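Local coordinates for protein polysaccharide Lyase Family 6 (Bacteroides cellulosilyticus, PDB 6QPS) that probably cleaves alginate at mannuronic acid units by beta-elimination, as a calcium-binding lyase of polysaccharide lyase family 6 from a human gut bacterium, at residues Glu61-Gly66 and Lys93-Tyr98; Asp233-Arg238 and Arg257-Glu262; Asn280-His285 and Asn305-Val310. One frame throughout, in Å; residues are numbered along the deposited sequence.

Interaction 1. Residues Glu61-Gly66 and Lys93-Tyr98; sequences EINFTG and KIYGEY
Phe64 and Ile94 sit abreast on the buried face of two parallel strands, CB of Phe64 4.3 Å from CG1 of Ile94, and both lean on Leu99 and Leu101 of strand 99-111. Phe64 also reaches Leu38, so this face lies buried between strand 99-111 and helix 31-40. Between the strands the ladder is regular: Lys93 N donates to Ile62 O, Phe64 N to Lys93 O at 2.9 Å, and Tyr95 N to Phe64 O. Farther along, Glu97 N donates to Gly66 O.

The other face, with Asn63, Thr65, Lys93 and Tyr95, is partly exposed. Tyr95 has CG between its backbone N and carbonyl carbon (chi1 50°), a turn that lays the ring back across the neighbouring strand. CB of Thr65 rests over one ring face, 3.9 Å from the centroid, in a CH-pi contact, while the Asn63 amide comes to the ring edge, its CG 3.4 Å from Tyr95 OH. The Thr65 hydroxyl, OG1, donates to Tyr95 O at 2.7 Å from above the carbonyl plane. A serine in place of Tyr95 would probably leave Thr65 CB and the Asn63 amide without the ring they pack on. Lys93 instead sends NZ off to the carbonyls of Gln120 and Gly121. Such in-register parallel pairing of successive turns is the hallmark of the right-handed parallel beta-helix of this family.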
loop_
_atom_site.group_PDB
_atom_site.type_symbol
_atom_site.label_atom_id
_atom_site.label_comp_id
_atom_site.label_asym_id
_atom_site.label_seq_id
_atom_site.Cartn_x
_atom_site.Cartn_y
_atom_site.Cartn_z
ATOM N N GLU A 61 -26.402 -6.247 -6.851
ATOM C CA GLU A 61 -25.525 -7.204 -7.512
ATOM C C GLU A 61 -25.410 -6.813 -8.979
ATOM O O GLU A 61 -26.414 -6.812 -9.709
ATOM C CB GLU A 61 -26.073 -8.621 -7.361
ATOM C CG GLU A 61 -26.020 -9.155 -5.930
ATOM C CD GLU A 61 -26.202 -10.657 -5.860
ATOM O OE1 GLU A 61 -25.978 -11.231 -4.775
ATOM O OE2 GLU A 61 -26.577 -11.263 -6.887
ATOM N N ILE A 62 -24.196 -6.476 -9.406
ATOM C CA ILE A 62 -23.936 -6.054 -10.780
ATOM C C ILE A 62 -22.636 -6.691 -11.253
ATOM O O ILE A 62 -21.640 -6.728 -10.519
ATOM C CB ILE A 62 -23.918 -4.516 -10.910
ATOM C CG1 ILE A 62 -23.530 -4.076 -12.323
ATOM C CG2 ILE A 62 -22.972 -3.895 -9.875
ATOM C CD1 ILE A 62 -23.678 -2.563 -12.561
ATOM N N ASN A 63 -22.665 -7.234 -12.463
ATOM C CA ASN A 63 -21.509 -7.859 -13.089
ATOM C C ASN A 63 -21.087 -7.040 -14.298
ATOM O O ASN A 63 -21.932 -6.544 -15.045
ATOM C CB ASN A 63 -21.853 -9.287 -13.542
ATOM C CG ASN A 63 -22.262 -10.188 -12.395
ATOM O OD1 ASN A 63 -21.622 -10.195 -11.339
ATOM N ND2 ASN A 63 -23.324 -10.971 -12.599
ATOM N N PHE A 64 -19.777 -6.933 -14.503
ATOM C CA PHE A 64 -19.185 -6.322 -15.694
ATOM C C PHE A 64 -18.308 -7.397 -16.307
ATOM O O PHE A 64 -17.267 -7.750 -15.740
ATOM C CB PHE A 64 -18.370 -5.091 -15.308
ATOM C CG PHE A 64 -17.758 -4.334 -16.474
ATOM C CD1 PHE A 64 -18.188 -4.515 -17.786
ATOM C CD2 PHE A 64 -16.738 -3.425 -16.232
ATOM C CE1 PHE A 64 -17.598 -3.799 -18.836
ATOM C CE2 PHE A 64 -16.155 -2.704 -17.268
ATOM C CZ PHE A 64 -16.603 -2.880 -18.567
ATOM N N THR A 65 -18.743 -7.945 -17.435
ATOM C CA THR A 65 -18.003 -9.017 -18.081
ATOM C C THR A 65 -18.000 -8.839 -19.587
ATOM O O THR A 65 -18.870 -8.195 -20.168
ATOM C CB THR A 65 -18.548 -10.409 -17.688
ATOM O OG1 THR A 65 -17.664 -11.434 -18.155
ATOM C CG2 THR A 65 -19.939 -10.655 -18.244
ATOM N N GLY A 66 -16.997 -9.424 -20.212
ATOM C CA GLY A 66 -16.829 -9.324 -21.645
ATOM C C GLY A 66 -15.392 -9.626 -22.006
ATOM O O GLY A 66 -14.553 -9.892 -21.141
ATOM N N LYS A 93 -18.860 -7.183 -9.482
ATOM C CA LYS A 93 -17.878 -8.196 -9.840
ATOM C C LYS A 93 -17.460 -7.942 -11.280
ATOM O O LYS A 93 -18.326 -7.749 -12.147
ATOM C CB LYS A 93 -18.477 -9.592 -9.698
ATOM C CG LYS A 93 -18.774 -9.982 -8.253
ATOM C CD LYS A 93 -19.361 -11.381 -8.169
ATOM C CE LYS A 93 -18.969 -12.083 -6.869
ATOM N NZ LYS A 93 -17.502 -12.406 -6.835
ATOM N N ILE A 94 -16.151 -7.958 -11.525
ATOM C CA ILE A 94 -15.530 -7.671 -12.820
ATOM C C ILE A 94 -14.738 -8.912 -13.218
ATOM O O ILE A 94 -13.862 -9.353 -12.467
ATOM C CB ILE A 94 -14.594 -6.452 -12.712
ATOM C CG1 ILE A 94 -15.330 -5.196 -12.219
ATOM C CG2 ILE A 94 -13.900 -6.176 -14.051
ATOM C CD1 ILE A 94 -14.400 -4.146 -11.603
ATOM N N TYR A 95 -15.023 -9.476 -14.390
ATOM C CA TYR A 95 -14.346 -10.701 -14.798
ATOM C C TYR A 95 -14.423 -10.788 -16.311
ATOM O O TYR A 95 -15.439 -10.440 -16.906
ATOM C CB TYR A 95 -14.940 -11.951 -14.114
ATOM C CG TYR A 95 -16.455 -12.085 -14.188
ATOM C CD1 TYR A 95 -17.269 -11.397 -13.299
ATOM C CD2 TYR A 95 -17.070 -12.893 -15.133
ATOM C CE1 TYR A 95 -18.628 -11.502 -13.352
ATOM C CE2 TYR A 95 -18.448 -13.000 -15.191
ATOM C CZ TYR A 95 -19.223 -12.287 -14.301
ATOM O OH TYR A 95 -20.591 -12.378 -14.347
ATOM N N GLY A 96 -13.362 -11.308 -16.920
ATOM C CA GLY A 96 -13.205 -11.236 -18.361
ATOM C C GLY A 96 -11.853 -10.642 -18.697
ATOM O O GLY A 96 -10.933 -10.747 -17.884
ATOM N N GLU A 97 -11.714 -10.033 -19.873
ATOM C CA GLU A 97 -10.440 -9.478 -20.299
ATOM C C GLU A 97 -10.633 -8.074 -20.856
ATOM O O GLU A 97 -11.650 -7.768 -21.483
ATOM C CB GLU A 97 -9.801 -10.315 -21.419
ATOM C CG GLU A 97 -9.531 -11.766 -21.113
ATOM C CD GLU A 97 -9.348 -12.568 -22.383
ATOM O OE1 GLU A 97 -8.493 -12.193 -23.222
ATOM O OE2 GLU A 97 -10.077 -13.562 -22.550
ATOM N N TYR A 98 -9.609 -7.246 -20.687
ATOM C CA TYR A 98 -9.571 -5.902 -21.264
ATOM C C TYR A 98 -10.869 -5.120 -21.031
ATOM O O TYR A 98 -11.448 -4.530 -21.949
ATOM C CB TYR A 98 -9.174 -5.947 -22.747
ATOM C CG TYR A 98 -7.747 -6.436 -22.954
ATOM C CD1 TYR A 98 -6.669 -5.558 -22.855
ATOM C CD2 TYR A 98 -7.480 -7.769 -23.244
ATOM C CE1 TYR A 98 -5.365 -6.005 -23.054
ATOM C CE2 TYR A 98 -6.164 -8.220 -23.427
ATOM C CZ TYR A 98 -5.130 -7.324 -23.318
ATOM O OH TYR A 98 -3.833 -7.782 -23.520
#

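Interaction 2. Residues Asp233-Arg238 and Arg257-Glu262; sequences DNVFFR and RNLFYE
Strands 235-237 and 259-261 run parallel, their axes 4.8 Å apart and 8° from aligned, with Val235 beside Leu259, Phe236 beside Phe260 and Phe237 beside Tyr261. They are equivalent rungs on successive coils of a parallel beta-helix, and like residues stack in ladders along it.

In the interior, Phe236 and Phe260 point the same way with planes 11° apart but slid past each other, CD1 of Phe236 meeting CE2 of Phe260 at 3.4 Å. Phe201 and Phe282 carry this aromatic ladder onward to either neighbour. Next to it, Asn234 and Asn258 lie almost coplanar: OD1 of Asn258 accepts from both N and ND2 of Asn234, each at 3.0 Å, so the buried oxygen is held twice. Asn234 ND2 also serves Ile196 O, and its OD1 takes the N-H of Asn199, as in an asparagine ladder.

On the other face Phe237 and Tyr261 repeat the slid pairing, covered by helix 454-465, where His462 touches Tyr261. Salt bridges close both ends. At one, Arg257, bent at chi3 (53°), brings NE nearly straight onto the syn lone pair of Asp233 OD1; a water joins that oxygen to Arg257 O. At the other, Glu262 keeps OE2 for His285, while Arg238 lies nearly coplanar with the carboxylate and turns both NE, at 2.9 Å, and NH2, at 3.0 Å, to the single oxygen OE1.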
loop_
_atom_site.group_PDB
_atom_site.type_symbol
_atom_site.label_atom_id
_atom_site.label_comp_id
_atom_site.label_asym_id
_atom_site.label_seq_id
_atom_site.Cartn_x
_atom_site.Cartn_y
_atom_site.Cartn_z
ATOM N N ASP A 233 4.606 5.135 -7.327
ATOM C CA ASP A 233 4.196 6.513 -7.587
ATOM C C ASP A 233 2.825 6.844 -6.980
ATOM O O ASP A 233 2.060 7.613 -7.561
ATOM C CB ASP A 233 4.203 6.852 -9.087
ATOM C CG ASP A 233 5.575 6.815 -9.706
ATOM O OD1 ASP A 233 6.550 7.245 -9.066
ATOM O OD2 ASP A 233 5.695 6.338 -10.859
ATOM N N ASN A 234 2.520 6.301 -5.802
ATOM C CA ASN A 234 1.276 6.622 -5.112
ATOM C C ASN A 234 1.537 7.546 -3.925
ATOM O O ASN A 234 2.633 7.563 -3.354
ATOM C CB ASN A 234 0.595 5.366 -4.555
ATOM C CG ASN A 234 0.303 4.312 -5.616
ATOM O OD1 ASN A 234 -0.678 4.398 -6.365
ATOM N ND2 ASN A 234 1.138 3.268 -5.658
ATOM N N VAL A 235 0.501 8.314 -3.554
ATOM C CA VAL A 235 0.505 9.151 -2.350
ATOM C C VAL A 235 -0.398 8.526 -1.294
ATOM O O VAL A 235 -1.519 8.100 -1.599
ATOM C CB VAL A 235 0.029 10.582 -2.647
ATOM C CG1 VAL A 235 -0.042 11.411 -1.377
ATOM C CG2 VAL A 235 0.944 11.258 -3.619
ATOM N N PHE A 236 0.109 8.466 -0.059
ATOM C CA PHE A 236 -0.644 8.068 1.135
ATOM C C PHE A 236 -0.693 9.295 2.042
ATOM O O PHE A 236 0.340 9.735 2.558
ATOM C CB PHE A 236 0.016 6.865 1.815
ATOM C CG PHE A 236 0.071 5.655 0.917
ATOM C CD1 PHE A 236 1.080 5.526 -0.022
ATOM C CD2 PHE A 236 -0.903 4.689 0.978
ATOM C CE1 PHE A 236 1.111 4.439 -0.878
ATOM C CE2 PHE A 236 -0.870 3.596 0.116
ATOM C CZ PHE A 236 0.126 3.487 -0.816
ATOM N N PHE A 237 -1.880 9.863 2.232
ATOM C CA PHE A 237 -2.086 11.153 2.918
ATOM C C PHE A 237 -2.978 10.936 4.134
ATOM O O PHE A 237 -4.168 10.619 3.994
ATOM C CB PHE A 237 -2.733 12.116 1.916
ATOM C CG PHE A 237 -3.185 13.454 2.471
ATOM C CD1 PHE A 237 -4.506 13.669 2.831
ATOM C CD2 PHE A 237 -2.300 14.519 2.537
ATOM C CE1 PHE A 237 -4.939 14.922 3.288
ATOM C CE2 PHE A 237 -2.724 15.774 3.004
ATOM C CZ PHE A 237 -4.023 15.972 3.381
ATOM N N ARG A 238 -2.403 11.083 5.324
ATOM C CA ARG A 238 -3.170 10.952 6.563
ATOM C C ARG A 238 -3.843 9.586 6.651
ATOM O O ARG A 238 -4.951 9.445 7.192
ATOM C CB ARG A 238 -4.141 12.129 6.724
ATOM C CG ARG A 238 -3.358 13.432 6.828
ATOM C CD ARG A 238 -4.260 14.615 6.920
ATOM N NE ARG A 238 -3.473 15.827 7.137
ATOM C CZ ARG A 238 -3.951 17.065 7.076
ATOM N NH1 ARG A 238 -5.233 17.272 6.778
ATOM N NH2 ARG A 238 -3.133 18.090 7.313
ATOM N N ARG A 257 8.897 4.585 -5.061
ATOM C CA ARG A 257 8.596 5.997 -5.329
ATOM C C ARG A 257 7.229 6.420 -4.785
ATOM O O ARG A 257 6.576 7.327 -5.320
ATOM C CB ARG A 257 8.733 6.362 -6.813
ATOM C CG ARG A 257 10.167 6.436 -7.325
ATOM C CD ARG A 257 10.217 6.503 -8.856
ATOM N NE ARG A 257 9.383 7.586 -9.380
ATOM C CZ ARG A 257 9.839 8.713 -9.897
ATOM N NH1 ARG A 257 11.140 8.973 -9.953
ATOM N NH2 ARG A 257 8.974 9.615 -10.338
ATOM N N ASN A 258 6.796 5.816 -3.680
ATOM C CA ASN A 258 5.566 6.231 -3.008
ATOM C C ASN A 258 5.903 7.304 -1.984
ATOM O O ASN A 258 7.033 7.375 -1.500
ATOM C CB ASN A 258 4.874 5.046 -2.331
ATOM C CG ASN A 258 4.532 3.965 -3.308
ATOM O OD1 ASN A 258 3.602 4.086 -4.125
ATOM N ND2 ASN A 258 5.326 2.900 -3.286
ATOM N N LEU A 259 4.917 8.159 -1.674
ATOM C CA LEU A 259 5.043 9.223 -0.676
ATOM C C LEU A 259 4.072 8.930 0.457
ATOM O O LEU A 259 2.874 8.760 0.207
ATOM C CB LEU A 259 4.717 10.599 -1.271
ATOM C CG LEU A 259 4.678 11.769 -0.277
ATOM C CD1 LEU A 259 6.030 12.061 0.313
ATOM C CD2 LEU A 259 4.105 12.990 -0.999
ATOM N N PHE A 260 4.590 8.882 1.697
ATOM C CA PHE A 260 3.799 8.623 2.909
ATOM C C PHE A 260 3.813 9.896 3.749
ATOM O O PHE A 260 4.828 10.224 4.364
ATOM C CB PHE A 260 4.366 7.436 3.680
ATOM C CG PHE A 260 4.417 6.162 2.861
ATOM C CD1 PHE A 260 5.521 5.862 2.073
ATOM C CD2 PHE A 260 3.337 5.287 2.823
ATOM C CE1 PHE A 260 5.564 4.695 1.305
ATOM C CE2 PHE A 260 3.389 4.129 2.059
ATOM C CZ PHE A 260 4.501 3.848 1.299
ATOM N N TYR A 261 2.697 10.631 3.742
ATOM C CA TYR A 261 2.625 11.980 4.296
ATOM C C TYR A 261 1.666 12.016 5.472
ATOM O O TYR A 261 0.468 11.742 5.312
ATOM C CB TYR A 261 2.144 12.945 3.209
ATOM C CG TYR A 261 1.993 14.411 3.593
ATOM C CD1 TYR A 261 0.811 14.888 4.175
ATOM C CD2 TYR A 261 3.013 15.323 3.350
ATOM C CE1 TYR A 261 0.662 16.222 4.493
ATOM C CE2 TYR A 261 2.875 16.662 3.674
ATOM C CZ TYR A 261 1.703 17.106 4.268
ATOM O OH TYR A 261 1.517 18.437 4.590
ATOM N N GLU A 262 2.190 12.392 6.642
ATOM C CA GLU A 262 1.389 12.535 7.867
ATOM C C GLU A 262 0.528 11.297 8.144
ATOM O O GLU A 262 -0.612 11.409 8.594
ATOM C CB GLU A 262 0.521 13.799 7.818
ATOM C CG GLU A 262 1.331 15.090 7.883
ATOM C CD GLU A 262 0.477 16.346 8.037
ATOM O OE1 GLU A 262 -0.769 16.283 7.916
ATOM O OE2 GLU A 262 1.081 17.415 8.265
HETATM O O HOH W 1 6.872 9.514 -7.250
#

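Interaction 3. Residues Asn280-His285 and Asn305-Val310; sequences NTFIGH and NYIKDV
Asn305 OD1 takes two hydrogen bonds from Asn280, 2.9 Å from its backbone N and 3.0 Å from ND2. The two amides are coplanar within 1°; the ND2 bond lies in the Asn280 amide plane, whereas the backbone N stands above the Asn305 carbonyl plane. Two residues on, the Phe282 ring lies alongside Ile307, with Phe282 CD1 3.5 Å from Ile307 CG1. Tyr306 O sits at the edge of that ring. Val310 CG1 touches the same side chain at Phe282 CB. Farther along, Gly284 N donates to Lys308 O and its CA approaches Asp309 O; a CB at Gly284 would collide with that oxygen. A water accepts from His285 N and donates to Asp309 OD2 at 2.8 Å, bridging the two turns.

The next shell fixes these groups. Asn280 ND2 is shared with Leu255 O, and Asn305 ND2 goes to Ile277 O. Ile293 packs against Phe282 and Ile307 inside the coil. Across the sheet, Lys308 has CG anti to its backbone N (chi1 -178°) and runs fully extended past Ile283 CD1 to a salt bridge with Glu437, the residue that also binds the Tyr306 hydroxyl.

The chemistry thus differs across the contact: the buried amides satisfy one another and the backbone along an asparagine ladder, while Glu437 of helix 433-445 bonds both Lys308 and Tyr306, joining helix and coil through a salt bridge and a neutral hydroxyl.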
loop_
_atom_site.group_PDB
_atom_site.type_symbol
_atom_site.label_atom_id
_atom_site.label_comp_id
_atom_site.label_asym_id
_atom_site.label_seq_id
_atom_site.Cartn_x
_atom_site.Cartn_y
_atom_site.Cartn_z
ATOM N N ASN A 280 11.240 5.271 -1.871
ATOM C CA ASN A 280 10.056 5.817 -1.212
ATOM C C ASN A 280 10.453 6.974 -0.302
ATOM O O ASN A 280 11.610 7.097 0.098
ATOM C CB ASN A 280 9.352 4.724 -0.405
ATOM C CG ASN A 280 8.889 3.571 -1.289
ATOM O OD1 ASN A 280 7.864 3.648 -1.957
ATOM N ND2 ASN A 280 9.677 2.508 -1.340
ATOM N N THR A 281 9.467 7.820 0.037
ATOM C CA THR A 281 9.679 9.018 0.838
ATOM C C THR A 281 8.600 9.095 1.912
ATOM O O THR A 281 7.412 8.906 1.622
ATOM C CB THR A 281 9.624 10.258 -0.065
ATOM O OG1 THR A 281 10.528 10.104 -1.169
ATOM C CG2 THR A 281 10.009 11.531 0.706
ATOM N N PHE A 282 9.028 9.391 3.139
ATOM C CA PHE A 282 8.135 9.479 4.292
ATOM C C PHE A 282 8.320 10.850 4.924
ATOM O O PHE A 282 9.428 11.205 5.330
ATOM C CB PHE A 282 8.404 8.386 5.333
ATOM C CG PHE A 282 8.330 6.959 4.819
ATOM C CD1 PHE A 282 9.317 6.440 3.996
ATOM C CD2 PHE A 282 7.320 6.116 5.263
ATOM C CE1 PHE A 282 9.270 5.113 3.576
ATOM C CE2 PHE A 282 7.255 4.797 4.844
ATOM C CZ PHE A 282 8.235 4.295 3.999
ATOM N N ILE A 283 7.230 11.623 5.015
ATOM C CA ILE A 283 7.234 12.965 5.605
ATOM C C ILE A 283 6.268 12.930 6.792
ATOM O O ILE A 283 5.058 13.072 6.614
ATOM C CB ILE A 283 6.823 14.028 4.578
ATOM C CG1 ILE A 283 7.737 13.985 3.340
ATOM C CG2 ILE A 283 6.780 15.435 5.217
ATOM C CD1 ILE A 283 9.170 14.412 3.553
ATOM N N GLY A 284 6.780 12.728 8.003
ATOM C CA GLY A 284 5.890 12.463 9.122
ATOM C C GLY A 284 5.413 13.686 9.885
ATOM O O GLY A 284 4.421 13.606 10.606
ATOM N N HIS A 285 6.117 14.812 9.779
ATOM C CA HIS A 285 5.788 16.019 10.550
ATOM C C HIS A 285 5.718 15.741 12.054
ATOM O O HIS A 285 5.022 16.452 12.807
ATOM C CB HIS A 285 4.510 16.723 10.052
ATOM C CG HIS A 285 4.725 17.521 8.801
ATOM N ND1 HIS A 285 3.703 17.826 7.927
ATOM C CD2 HIS A 285 5.843 18.090 8.287
ATOM C CE1 HIS A 285 4.193 18.517 6.910
ATOM N NE2 HIS A 285 5.480 18.721 7.123
ATOM N N ASN A 305 15.530 4.975 0.082
ATOM C CA ASN A 305 14.361 5.496 0.773
ATOM C C ASN A 305 14.762 6.644 1.684
ATOM O O ASN A 305 15.865 6.672 2.222
ATOM C CB ASN A 305 13.674 4.383 1.562
ATOM C CG ASN A 305 13.270 3.214 0.663
ATOM O OD1 ASN A 305 12.248 3.256 -0.003
ATOM N ND2 ASN A 305 14.105 2.164 0.634
ATOM N N TYR A 306 13.851 7.609 1.833
ATOM C CA TYR A 306 14.094 8.842 2.587
ATOM C C TYR A 306 12.987 8.960 3.628
ATOM O O TYR A 306 11.816 9.130 3.269
ATOM C CB TYR A 306 14.085 10.032 1.618
ATOM C CG TYR A 306 14.611 11.350 2.169
ATOM C CD1 TYR A 306 13.863 12.107 3.062
ATOM C CD2 TYR A 306 15.855 11.855 1.773
ATOM C CE1 TYR A 306 14.325 13.323 3.546
ATOM C CE2 TYR A 306 16.315 13.070 2.244
ATOM C CZ TYR A 306 15.551 13.794 3.136
ATOM O OH TYR A 306 16.041 15.005 3.603
ATOM N N ILE A 307 13.358 8.840 4.908
ATOM C CA ILE A 307 12.411 8.777 6.030
ATOM C C ILE A 307 12.679 9.970 6.934
ATOM O O ILE A 307 13.791 10.104 7.462
ATOM C CB ILE A 307 12.567 7.464 6.811
ATOM C CG1 ILE A 307 12.236 6.307 5.882
ATOM C CG2 ILE A 307 11.665 7.438 7.997
ATOM C CD1 ILE A 307 12.823 4.969 6.241
ATOM N N LYS A 308 11.686 10.849 7.078
ATOM C CA LYS A 308 11.827 12.104 7.815
ATOM C C LYS A 308 10.760 12.288 8.892
ATOM O O LYS A 308 9.561 12.206 8.617
ATOM C CB LYS A 308 11.767 13.299 6.830
ATOM C CG LYS A 308 11.939 14.670 7.465
ATOM C CD LYS A 308 11.703 15.827 6.489
ATOM C CE LYS A 308 12.139 17.148 7.091
ATOM N NZ LYS A 308 11.694 18.304 6.252
ATOM N N ASP A 309 11.212 12.667 10.096
ATOM C CA ASP A 309 10.343 13.129 11.176
ATOM C C ASP A 309 9.207 12.148 11.469
ATOM O O ASP A 309 8.061 12.559 11.667
ATOM C CB ASP A 309 9.744 14.508 10.872
ATOM C CG ASP A 309 10.773 15.623 10.797
ATOM O OD1 ASP A 309 11.895 15.496 11.361
ATOM O OD2 ASP A 309 10.438 16.664 10.175
ATOM N N VAL A 310 9.510 10.845 11.507
ATOM C CA VAL A 310 8.521 9.852 11.942
ATOM C C VAL A 310 8.794 9.517 13.403
ATOM O O VAL A 310 9.951 9.457 13.824
ATOM C CB VAL A 310 8.495 8.586 11.063
ATOM C CG1 VAL A 310 8.114 8.959 9.634
ATOM C CG2 VAL A 310 9.821 7.836 11.076
HETATM O O HOH W 2 8.413 16.055 8.287
#

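How the interactions relate
All three contacts join neighbouring turns of one beta-helix, in series along the chain. Interactions 2 and 3 are close, their centres 10 Å apart, and strands 254-261 and 276-283 are direct neighbours, Phe260 N lying 2.8 Å from Thr281 O. Asn258 ND2 bonds Asn280 OD1, and Phe260 CD1 lies 3.4 Å from Phe282 CE2, so the asparagine and phenylalanine ladders run from one into the other. Interaction 1 belongs to the N-terminal part, its centre 30 Å from that of interaction 2 and 39 Å from that of interaction 3, without touching either. The calcium site, Asn210, Glu213, Glu242 and Glu244, is nearest interaction 2: the ion is about 14 Å from the Phe236 side chain.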